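Fusarinine C esterase sidJ (Aspergillus fumigatus, PDB 6GUP) hydrolyses the ester bonds of the fungal siderophore fusarinine C, yielding fusarinine and iron, but leaves triacetylfusarinine C uncut. Local coordinates at residues His17-Thr22 against Phe70-Thr75; Thr32-His37 against Glu106-Ser111; Gln163-Asp168 against Leu278-Ser283; Met267-Gly272 against Asn309-Ile314. One frame throughout, in Å; residues are numbered along the deposited sequence.

Interaction 1: residues His17-Thr22 against Phe70-Thr75; sequences HHYTET and FTLTLT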
# COMPACT_ATOMS: atom_id res chain seq x y z
N HIS A 17 -10.38 6.04 6.01
CA HIS A 17 -11.62 5.65 5.34
C HIS A 17 -11.40 4.46 4.42
O HIS A 17 -10.28 4.19 4.01
CB HIS A 17 -12.15 6.81 4.50
CG HIS A 17 -12.33 8.08 5.25
ND1 HIS A 17 -13.54 8.46 5.80
CD2 HIS A 17 -11.46 9.07 5.55
CE1 HIS A 17 -13.40 9.62 6.40
NE2 HIS A 17 -12.15 10.02 6.27
N HIS A 18 -12.50 3.78 4.10
CA HIS A 18 -12.52 2.74 3.07
C HIS A 18 -13.45 3.19 1.95
O HIS A 18 -14.67 3.18 2.13
CB HIS A 18 -13.00 1.41 3.67
CG HIS A 18 -11.90 0.53 4.16
ND1 HIS A 18 -11.49 -0.60 3.48
CD2 HIS A 18 -11.13 0.60 5.27
CE1 HIS A 18 -10.51 -1.18 4.14
NE2 HIS A 18 -10.27 -0.47 5.23
N TYR A 19 -12.88 3.61 0.82
CA TYR A 19 -13.69 3.99 -0.35
C TYR A 19 -14.06 2.78 -1.23
O TYR A 19 -15.04 2.84 -1.98
CB TYR A 19 -13.02 5.13 -1.15
CG TYR A 19 -11.80 4.78 -1.98
CD1 TYR A 19 -11.93 4.35 -3.30
CD2 TYR A 19 -10.52 4.93 -1.46
CE1 TYR A 19 -10.82 4.05 -4.07
CE2 TYR A 19 -9.39 4.63 -2.22
CZ TYR A 19 -9.55 4.19 -3.53
OH TYR A 19 -8.45 3.90 -4.29
N THR A 20 -13.27 1.71 -1.15
CA THR A 20 -13.71 0.36 -1.54
C THR A 20 -13.45 -0.57 -0.36
O THR A 20 -12.95 -0.14 0.68
CB THR A 20 -12.98 -0.16 -2.81
OG1 THR A 20 -11.64 -0.55 -2.48
CG2 THR A 20 -12.96 0.88 -3.91
N GLU A 21 -13.79 -1.85 -0.52
CA GLU A 21 -13.50 -2.85 0.51
C GLU A 21 -11.98 -3.10 0.65
O GLU A 21 -11.50 -3.40 1.74
CB GLU A 21 -14.22 -4.17 0.22
CG GLU A 21 -15.75 -4.09 0.22
CD GLU A 21 -16.35 -3.86 1.60
OE1 GLU A 21 -16.83 -4.84 2.21
OE2 GLU A 21 -16.34 -2.71 2.07
N THR A 22 -11.25 -2.96 -0.46
CA THR A 22 -9.80 -3.18 -0.51
C THR A 22 -8.97 -1.90 -0.33
O THR A 22 -7.87 -1.96 0.22
CB THR A 22 -9.41 -3.82 -1.86
OG1 THR A 22 -10.20 -5.00 -2.08
CG2 THR A 22 -7.93 -4.20 -1.90
N PHE A 70 -6.80 14.80 1.80
CA PHE A 70 -6.87 13.34 1.67
C PHE A 70 -5.67 12.82 0.88
O PHE A 70 -5.21 13.47 -0.06
CB PHE A 70 -8.13 12.92 0.92
CG PHE A 70 -9.40 13.10 1.68
CD1 PHE A 70 -10.00 14.35 1.76
CD2 PHE A 70 -10.02 12.02 2.30
CE1 PHE A 70 -11.19 14.53 2.46
CE2 PHE A 70 -11.21 12.19 2.99
CZ PHE A 70 -11.79 13.45 3.08
N THR A 71 -5.18 11.65 1.28
CA THR A 71 -4.27 10.84 0.47
C THR A 71 -4.91 9.47 0.32
O THR A 71 -5.82 9.14 1.08
CB THR A 71 -2.89 10.70 1.13
OG1 THR A 71 -3.03 10.15 2.44
CG2 THR A 71 -2.20 12.06 1.23
N LEU A 72 -4.46 8.67 -0.65
CA LEU A 72 -5.09 7.37 -0.91
C LEU A 72 -4.16 6.28 -1.43
O LEU A 72 -3.06 6.56 -1.92
CB LEU A 72 -6.28 7.53 -1.88
CG LEU A 72 -6.03 7.52 -3.39
CD1 LEU A 72 -7.35 7.61 -4.14
CD2 LEU A 72 -5.09 8.65 -3.81
N THR A 73 -4.64 5.04 -1.32
CA THR A 73 -4.02 3.88 -1.94
C THR A 73 -4.78 3.53 -3.21
O THR A 73 -6.00 3.69 -3.29
CB THR A 73 -4.04 2.65 -1.01
OG1 THR A 73 -5.39 2.32 -0.66
CG2 THR A 73 -3.23 2.92 0.25
N LEU A 74 -4.03 3.05 -4.20
CA LEU A 74 -4.57 2.50 -5.43
C LEU A 74 -4.08 1.05 -5.51
O LEU A 74 -3.34 0.60 -4.64
CB LEU A 74 -4.05 3.31 -6.63
CG LEU A 74 -4.23 4.83 -6.57
CD1 LEU A 74 -3.38 5.52 -7.63
CD2 LEU A 74 -5.70 5.21 -6.73
N THR A 75 -4.50 0.32 -6.55
CA THR A 75 -3.94 -1.00 -6.82
C THR A 75 -2.48 -0.85 -7.27
O THR A 75 -1.64 -1.69 -6.94
CB THR A 75 -4.75 -1.75 -7.90
OG1 THR A 75 -6.11 -1.88 -7.48
CG2 THR A 75 -4.18 -3.15 -8.17
O HOH W 1 -5.40 -0.50 0.21
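H17 meets F70 through one carbon of the phenyl ring, CE2, which lies 4.0 Å from H17 NE2 and equally far from H17 CD2. The two side chains cross at about a right angle, and their ring planes are inclined at 42° with centroids 5.8 Å apart, too oblique for a stack or a T-shape. Both imidazole nitrogens have partners elsewhere, ND1 with Y99 and NE2 with E27, which fixes the ring's rotation. Y19 carries the polar link. Its CG sits between backbone N and carbonyl carbon (chi1 73°), and the ring reaches across so that Y19 OH donates to T73 O at 2.7 Å, nearly along the C=O axis (161° at the oxygen) and near the ring plane. Flanking this bond, L72 CD1 and L74 CD2 each come to 3.9 Å from Y19 OH, so the hydroxyl is bounded by two leucine methyls. At T22 the link becomes indirect: a water donates to T22 O and also bonds T73 OG1, which has V24 N as a second partner. Strand 24-28 lies between strands 12-18 and 67-72, so the contact spans second neighbours at the antiparallel margin of an alpha/beta-hydrolase sheet.

Interaction 2: residues Thr32-His37 against Glu106-Ser111; sequences TTRKPH and EKFGGS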
# COMPACT_ATOMS: atom_id res chain seq x y z
N THR A 32 -12.52 19.87 15.26
CA THR A 32 -13.98 19.97 15.09
C THR A 32 -14.43 20.78 13.87
O THR A 32 -15.55 20.59 13.39
CB THR A 32 -14.59 20.67 16.33
OG1 THR A 32 -13.85 20.32 17.51
CG2 THR A 32 -16.05 20.31 16.53
N THR A 33 -13.55 21.67 13.40
CA THR A 33 -13.88 22.69 12.39
C THR A 33 -14.56 22.14 11.14
O THR A 33 -14.34 20.99 10.74
CB THR A 33 -12.63 23.47 11.93
OG1 THR A 33 -11.69 22.57 11.35
CG2 THR A 33 -11.96 24.21 13.09
N ARG A 34 -15.37 22.99 10.51
CA ARG A 34 -16.14 22.62 9.33
C ARG A 34 -15.22 22.51 8.11
O ARG A 34 -14.36 23.37 7.90
CB ARG A 34 -17.24 23.66 9.08
CG ARG A 34 -18.41 23.17 8.26
CD ARG A 34 -19.40 24.29 7.96
NE ARG A 34 -19.92 24.20 6.60
CZ ARG A 34 -20.89 23.39 6.18
NH1 ARG A 34 -21.50 22.55 7.01
NH2 ARG A 34 -21.26 23.42 4.90
N LYS A 35 -15.42 21.46 7.32
CA LYS A 35 -14.56 21.13 6.17
C LYS A 35 -15.42 20.69 4.99
O LYS A 35 -15.38 19.52 4.60
CB LYS A 35 -13.59 20.00 6.53
CG LYS A 35 -12.66 20.27 7.69
CD LYS A 35 -11.62 21.32 7.36
CE LYS A 35 -10.61 21.40 8.49
NZ LYS A 35 -9.63 22.51 8.33
N PRO A 36 -16.20 21.61 4.40
CA PRO A 36 -17.02 21.24 3.24
C PRO A 36 -16.21 20.89 1.98
O PRO A 36 -16.72 20.17 1.11
CB PRO A 36 -17.89 22.48 3.01
CG PRO A 36 -17.11 23.61 3.60
CD PRO A 36 -16.34 23.03 4.75
N HIS A 37 -14.97 21.38 1.89
CA HIS A 37 -14.12 21.21 0.71
C HIS A 37 -13.04 20.15 0.94
O HIS A 37 -12.67 19.87 2.08
CB HIS A 37 -13.49 22.55 0.35
CG HIS A 37 -14.47 23.69 0.34
ND1 HIS A 37 -15.57 23.72 -0.49
CD2 HIS A 37 -14.51 24.84 1.06
CE1 HIS A 37 -16.25 24.83 -0.28
NE2 HIS A 37 -15.63 25.53 0.66
N GLU A 106 -22.75 13.90 3.88
CA GLU A 106 -23.30 13.24 5.09
C GLU A 106 -22.80 13.86 6.40
O GLU A 106 -23.59 14.04 7.33
CB GLU A 106 -22.98 11.74 5.08
CG GLU A 106 -23.84 10.93 4.13
CD GLU A 106 -23.52 9.44 4.18
OE1 GLU A 106 -24.48 8.64 4.18
OE2 GLU A 106 -22.33 9.08 4.22
N LYS A 107 -21.51 14.17 6.46
CA LYS A 107 -20.89 14.69 7.69
C LYS A 107 -21.32 16.13 8.00
O LYS A 107 -21.85 16.39 9.09
CB LYS A 107 -19.36 14.59 7.62
CG LYS A 107 -18.67 15.00 8.92
CD LYS A 107 -17.25 14.46 9.00
CE LYS A 107 -16.54 14.95 10.25
NZ LYS A 107 -15.07 14.73 10.18
N PHE A 108 -21.10 17.04 7.06
CA PHE A 108 -21.32 18.47 7.28
C PHE A 108 -22.61 19.03 6.67
O PHE A 108 -22.93 20.21 6.88
CB PHE A 108 -20.11 19.28 6.79
CG PHE A 108 -18.81 18.85 7.41
CD1 PHE A 108 -18.39 19.41 8.62
CD2 PHE A 108 -18.02 17.88 6.80
CE1 PHE A 108 -17.19 19.00 9.20
CE2 PHE A 108 -16.82 17.48 7.38
CZ PHE A 108 -16.41 18.04 8.57
N GLY A 109 -23.35 18.21 5.92
CA GLY A 109 -24.65 18.62 5.37
C GLY A 109 -24.55 19.74 4.36
O GLY A 109 -23.81 19.63 3.38
N GLY A 110 -25.29 20.82 4.61
CA GLY A 110 -25.31 21.99 3.73
C GLY A 110 -25.99 21.69 2.41
O GLY A 110 -26.93 20.90 2.37
N SER A 111 -25.51 22.32 1.34
CA SER A 111 -25.98 22.01 -0.01
C SER A 111 -25.35 20.68 -0.44
O SER A 111 -24.26 20.33 0.02
CB SER A 111 -25.63 23.12 -1.00
OG SER A 111 -25.56 24.39 -0.38
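The C-terminal end of helix 86-108 meets the loop between strands 24-28 and 37-42, with F108, the last helical residue, supplying nearly all of the helix side of the contact. Its ring turns one face to the loop backbone. K35 N lies 3.6 Å above that face, displaced toward the rim at CE1, while K107 CG covers the opposite face, so the phenyl is held between loop and helix. K35 CB adds a 4.0 Å contact to F108 CZ, and T33 O is 3.8 Å from F108 CE1. The lysine then turns at chi2 (-69°), and NZ bonds T65 O and Q63 O. R34 runs past F108 in the opposite direction, its CG 3.8 Å from F108 CD1. This brings R34 NH1 within 2.7 Å of F108 O, the carbonyl of the last helical residue. The N-H...O angle of 141° makes the bond noticeably bent; the oxygen lies near the guanidinium plane, whereas the donor is tilted from the carbonyl plane. A cation at this place would be expected to interact favourably with the negative end of the helix dipole. G109, which leaves helical geometry with positive phi, turns the chain away just beyond. The arrangement is that of a helix C-terminus ending at a glycine of positive phi, its last residue's carbonyl bonded by an arginine from a neighbouring loop, here at the surface of the alpha/beta fold.

Interaction 3: residues Gln163-Asp168 against Leu278-Ser283; sequences QAPVSD and LMVLFS
Q163 and L281 form a parallel bridge, their CA atoms 4.8 Å apart, where strand 159-163 ends beside strand 278-283. A single backbone bond closes it: A164 N donates to L281 O at 2.9 Å with an almost straight N-H...O angle of 172°. A164 then takes positive phi and psi (51°/55°), which turns the chain out of the strand and directs P165 over the neighbouring strand. P165 CG touches V280 CG1 at 3.7 Å and F282 CE1 at 3.9 Å; the proline and phenylalanine side chains cross at about a right angle. The ring of F282 also offers its edge to the backbone, CE1 standing 3.5 Å from P165 O close to the ring plane. On the other flank the link is polar. Q163 NE2 and S283 OG are 3.8 Å apart, too far to bond directly, and a water joins them: Q163 NE2 donates to it at 2.7 Å, and it donates to S283 OG and to L281 O. That carbonyl therefore accepts from both A164 N and the water. Outside the pair, Q163 OE1 accepts from H122 and Y54, its NE2 also reaches H327 O, and S283 OG bonds S326 O. H327 belongs to a probable Ser-His-Asp triad with S123 and D286. The chemistry thus implies that the polar ends of two buried residues are met by a shared water and by outside partners, tying two strand ends to the backbone that bears the presumed catalytic histidine.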
# COMPACT_ATOMS: atom_id res chain seq x y z
N GLN A 163 2.20 18.84 -9.33
CA GLN A 163 3.45 19.28 -8.71
C GLN A 163 4.60 18.44 -9.24
O GLN A 163 4.61 17.22 -9.08
CB GLN A 163 3.34 19.16 -7.19
CG GLN A 163 4.52 19.75 -6.41
CD GLN A 163 5.68 18.79 -6.22
OE1 GLN A 163 5.48 17.61 -5.93
NE2 GLN A 163 6.89 19.29 -6.38
N ALA A 164 5.58 19.10 -9.86
CA ALA A 164 6.73 18.45 -10.49
C ALA A 164 6.36 17.31 -11.45
O ALA A 164 6.83 16.18 -11.27
CB ALA A 164 7.71 17.98 -9.41
N PRO A 165 5.50 17.59 -12.45
CA PRO A 165 5.23 16.58 -13.48
C PRO A 165 6.44 16.43 -14.40
O PRO A 165 6.69 17.30 -15.24
CB PRO A 165 4.02 17.14 -14.23
CG PRO A 165 4.10 18.61 -14.02
CD PRO A 165 4.72 18.82 -12.68
N VAL A 166 7.18 15.34 -14.21
CA VAL A 166 8.49 15.15 -14.82
C VAL A 166 8.49 13.85 -15.62
O VAL A 166 7.95 12.84 -15.18
CB VAL A 166 9.58 15.13 -13.72
CG1 VAL A 166 10.92 14.61 -14.24
CG2 VAL A 166 9.75 16.53 -13.14
N SER A 167 9.11 13.90 -16.80
CA SER A 167 9.27 12.72 -17.65
C SER A 167 10.28 11.75 -17.05
O SER A 167 11.44 12.11 -16.85
CB SER A 167 9.71 13.13 -19.06
OG SER A 167 10.10 12.00 -19.83
N ASP A 168 9.83 10.53 -16.76
CA ASP A 168 10.72 9.45 -16.31
C ASP A 168 11.73 9.09 -17.40
O ASP A 168 12.90 8.81 -17.10
CB ASP A 168 9.93 8.19 -15.93
CG ASP A 168 9.16 8.36 -14.62
OD1 ASP A 168 9.74 8.86 -13.64
OD2 ASP A 168 7.98 7.96 -14.58
N LEU A 278 -6.20 24.54 -14.13
CA LEU A 278 -5.07 23.61 -14.01
C LEU A 278 -3.83 24.40 -13.61
O LEU A 278 -3.34 25.22 -14.40
CB LEU A 278 -4.82 22.88 -15.33
CG LEU A 278 -3.58 21.97 -15.38
CD1 LEU A 278 -3.68 20.83 -14.38
CD2 LEU A 278 -3.38 21.42 -16.79
N MET A 279 -3.32 24.16 -12.40
CA MET A 279 -2.07 24.78 -11.95
C MET A 279 -0.93 23.76 -11.96
O MET A 279 -1.01 22.73 -11.28
CB MET A 279 -2.22 25.39 -10.56
CG MET A 279 -1.02 26.24 -10.15
SD MET A 279 -1.29 27.24 -8.68
CE MET A 279 -1.39 25.97 -7.42
N VAL A 280 0.12 24.06 -12.72
CA VAL A 280 1.35 23.26 -12.73
C VAL A 280 2.42 23.98 -11.92
O VAL A 280 2.70 25.16 -12.15
CB VAL A 280 1.84 23.01 -14.17
CG1 VAL A 280 3.14 22.21 -14.19
CG2 VAL A 280 0.77 22.28 -14.97
N LEU A 281 3.02 23.26 -10.97
CA LEU A 281 4.10 23.80 -10.13
C LEU A 281 5.39 23.04 -10.40
O LEU A 281 5.63 21.97 -9.83
CB LEU A 281 3.72 23.69 -8.65
CG LEU A 281 2.47 24.43 -8.18
CD1 LEU A 281 2.20 24.12 -6.72
CD2 LEU A 281 2.60 25.94 -8.39
N PHE A 282 6.22 23.59 -11.28
CA PHE A 282 7.56 23.05 -11.53
C PHE A 282 8.51 23.38 -10.40
O PHE A 282 8.32 24.37 -9.69
CB PHE A 282 8.18 23.59 -12.84
CG PHE A 282 7.83 22.81 -14.09
CD1 PHE A 282 7.32 21.51 -14.06
CD2 PHE A 282 8.09 23.39 -15.33
CE1 PHE A 282 7.04 20.83 -15.23
CE2 PHE A 282 7.82 22.71 -16.50
CZ PHE A 282 7.29 21.43 -16.46
N SER A 283 9.54 22.55 -10.25
CA SER A 283 10.61 22.78 -9.30
C SER A 283 11.80 23.38 -10.04
O SER A 283 12.28 22.81 -11.02
CB SER A 283 10.98 21.47 -8.61
OG SER A 283 9.96 21.07 -7.71
O HOH W 2 7.33 21.77 -7.46

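Interaction 4: residues Met267-Gly272 against Asn309-Ile314; sequences MIREQG and NGEAAI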
# COMPACT_ATOMS: atom_id res chain seq x y z
N MET A 267 -7.04 17.76 -24.72
CA MET A 267 -8.30 17.05 -24.44
C MET A 267 -8.94 17.40 -23.08
O MET A 267 -10.04 16.92 -22.80
CB MET A 267 -8.09 15.53 -24.55
CG MET A 267 -7.80 15.04 -25.96
SD MET A 267 -9.09 15.40 -27.18
CE MET A 267 -10.47 14.47 -26.52
N ILE A 268 -8.28 18.22 -22.26
CA ILE A 268 -8.86 18.65 -20.97
C ILE A 268 -10.17 19.42 -21.19
O ILE A 268 -11.16 19.16 -20.50
CB ILE A 268 -7.86 19.48 -20.13
CG1 ILE A 268 -6.68 18.61 -19.69
CG2 ILE A 268 -8.54 20.06 -18.89
CD1 ILE A 268 -5.49 19.38 -19.14
N ARG A 269 -10.17 20.34 -22.14
CA ARG A 269 -11.39 21.09 -22.50
C ARG A 269 -12.50 20.19 -23.04
O ARG A 269 -13.68 20.41 -22.73
CB ARG A 269 -11.07 22.19 -23.53
CG ARG A 269 -12.23 23.15 -23.78
CD ARG A 269 -11.92 24.18 -24.85
NE ARG A 269 -11.60 23.58 -26.14
CZ ARG A 269 -11.36 24.26 -27.27
NH1 ARG A 269 -11.41 25.59 -27.29
NH2 ARG A 269 -11.08 23.59 -28.38
N GLU A 270 -12.14 19.20 -23.84
CA GLU A 270 -13.11 18.37 -24.57
C GLU A 270 -13.87 17.39 -23.67
O GLU A 270 -15.08 17.20 -23.86
CB GLU A 270 -12.44 17.61 -25.72
CG GLU A 270 -11.64 18.46 -26.70
CD GLU A 270 -12.44 19.61 -27.30
OE1 GLU A 270 -13.63 19.41 -27.64
OE2 GLU A 270 -11.87 20.71 -27.44
N GLN A 271 -13.18 16.77 -22.71
CA GLN A 271 -13.81 15.77 -21.83
C GLN A 271 -14.74 16.37 -20.77
O GLN A 271 -15.63 15.68 -20.27
CB GLN A 271 -12.75 14.89 -21.15
CG GLN A 271 -11.82 14.13 -22.09
CD GLN A 271 -12.52 13.14 -23.00
OE1 GLN A 271 -13.65 12.71 -22.74
NE2 GLN A 271 -11.85 12.76 -24.08
N GLY A 272 -14.53 17.64 -20.43
CA GLY A 272 -15.41 18.36 -19.51
C GLY A 272 -15.33 17.94 -18.05
O GLY A 272 -16.32 18.02 -17.33
N ASN A 309 -4.46 27.76 -27.74
CA ASN A 309 -3.90 29.01 -28.28
C ASN A 309 -4.83 30.22 -28.06
O ASN A 309 -5.13 30.96 -29.00
CB ASN A 309 -3.54 28.85 -29.76
CG ASN A 309 -2.61 27.68 -30.01
OD1 ASN A 309 -1.49 27.65 -29.50
ND2 ASN A 309 -3.06 26.71 -30.80
N GLY A 310 -5.27 30.40 -26.82
CA GLY A 310 -6.10 31.55 -26.43
C GLY A 310 -7.61 31.40 -26.60
O GLY A 310 -8.36 32.32 -26.27
N GLU A 311 -8.07 30.25 -27.09
CA GLU A 311 -9.51 29.97 -27.23
C GLU A 311 -10.18 29.74 -25.88
O GLU A 311 -11.35 30.08 -25.70
CB GLU A 311 -9.75 28.77 -28.15
CG GLU A 311 -9.38 29.03 -29.60
CD GLU A 311 -9.48 27.79 -30.48
OE1 GLU A 311 -10.22 26.85 -30.13
OE2 GLU A 311 -8.81 27.76 -31.53
N ALA A 312 -9.44 29.16 -24.93
CA ALA A 312 -9.92 28.91 -23.57
C ALA A 312 -8.99 29.53 -22.53
O ALA A 312 -7.91 30.02 -22.87
CB ALA A 312 -10.06 27.41 -23.34
N ALA A 313 -9.43 29.51 -21.27
CA ALA A 313 -8.64 30.01 -20.14
C ALA A 313 -8.64 28.98 -19.01
O ALA A 313 -8.91 29.30 -17.85
CB ALA A 313 -9.20 31.34 -19.67
N ILE A 314 -8.31 27.74 -19.36
CA ILE A 314 -8.28 26.62 -18.41
C ILE A 314 -6.99 26.65 -17.58
O ILE A 314 -7.02 26.47 -16.37
CB ILE A 314 -8.44 25.27 -19.13
CG1 ILE A 314 -9.82 25.20 -19.79
CG2 ILE A 314 -8.26 24.10 -18.16
CD1 ILE A 314 -9.97 24.11 -20.83
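I314 and R269 make the close part of this contact, through aliphatic atoms. I314 CD1 lies 3.5 Å from R269 CB and 3.8 Å from R269 CG, the two side chains crossing at about a right angle, so the methyl presses on the root of the arginine where it leaves the helical turn. Deeper in, I268 CG2 meets I314 CG2 at 4.1 Å. I268 itself is buried, packing also on L130 and L133 of helix 125-134, and L274 touches both isoleucines. Farther along the arginine, R269 CD rests 4.0 Å from A312 CB, a lighter touch that leads to the polar rim.

There the contact is looser and electrostatic. R269 extends with CG anti to the backbone N (chi1 -171°), then bends at chi3 (60°), which sets NE back toward its own turn. NE and NH2 both grip E270 OE2, at 3.2 and 3.1 Å, side-on and close to the guanidinium plane. NH1 is left to face the other segment, where it meets E311 OE1 in a salt bridge of 3.3 Å: the angle, 163°, is nearly straight, but the length makes the hydrogen bond weak. E311 is exposed, as is E270, and the two carboxylates remain 6.9 Å apart (E270 OE2 to E311 OE1), with the arginine bridging them and probably easing their mutual repulsion. An apolar seam rimmed by a salt-bridge network joins the short helical turn 268-271 to the loop between helix 295-307 and strand 320-322, at the periphery of the alpha/beta-hydrolase fold.

Interactions 1 and 3 are buried and reach the same eight-stranded sheet: interaction 1 at its antiparallel margin, interaction 3 between parallel strands near the centre of the chain. Interactions 2 and 4 lie at the surface and join loops to a helix end (interaction 2) and to a short helical turn (interaction 4). The chemistry follows: both buried contacts use neutral hydrogen bonds and a bridging water, whereas each surface contact adds an arginine to apolar packing, given to a backbone carbonyl in interaction 2 and to carboxylates in interaction 4. Interactions 3 and 4 touch through L278, whose N probably bonds I314 O, at 3.1 Å. Helix 86-108 contributes its end to interaction 2 and packs against residues of interaction 1.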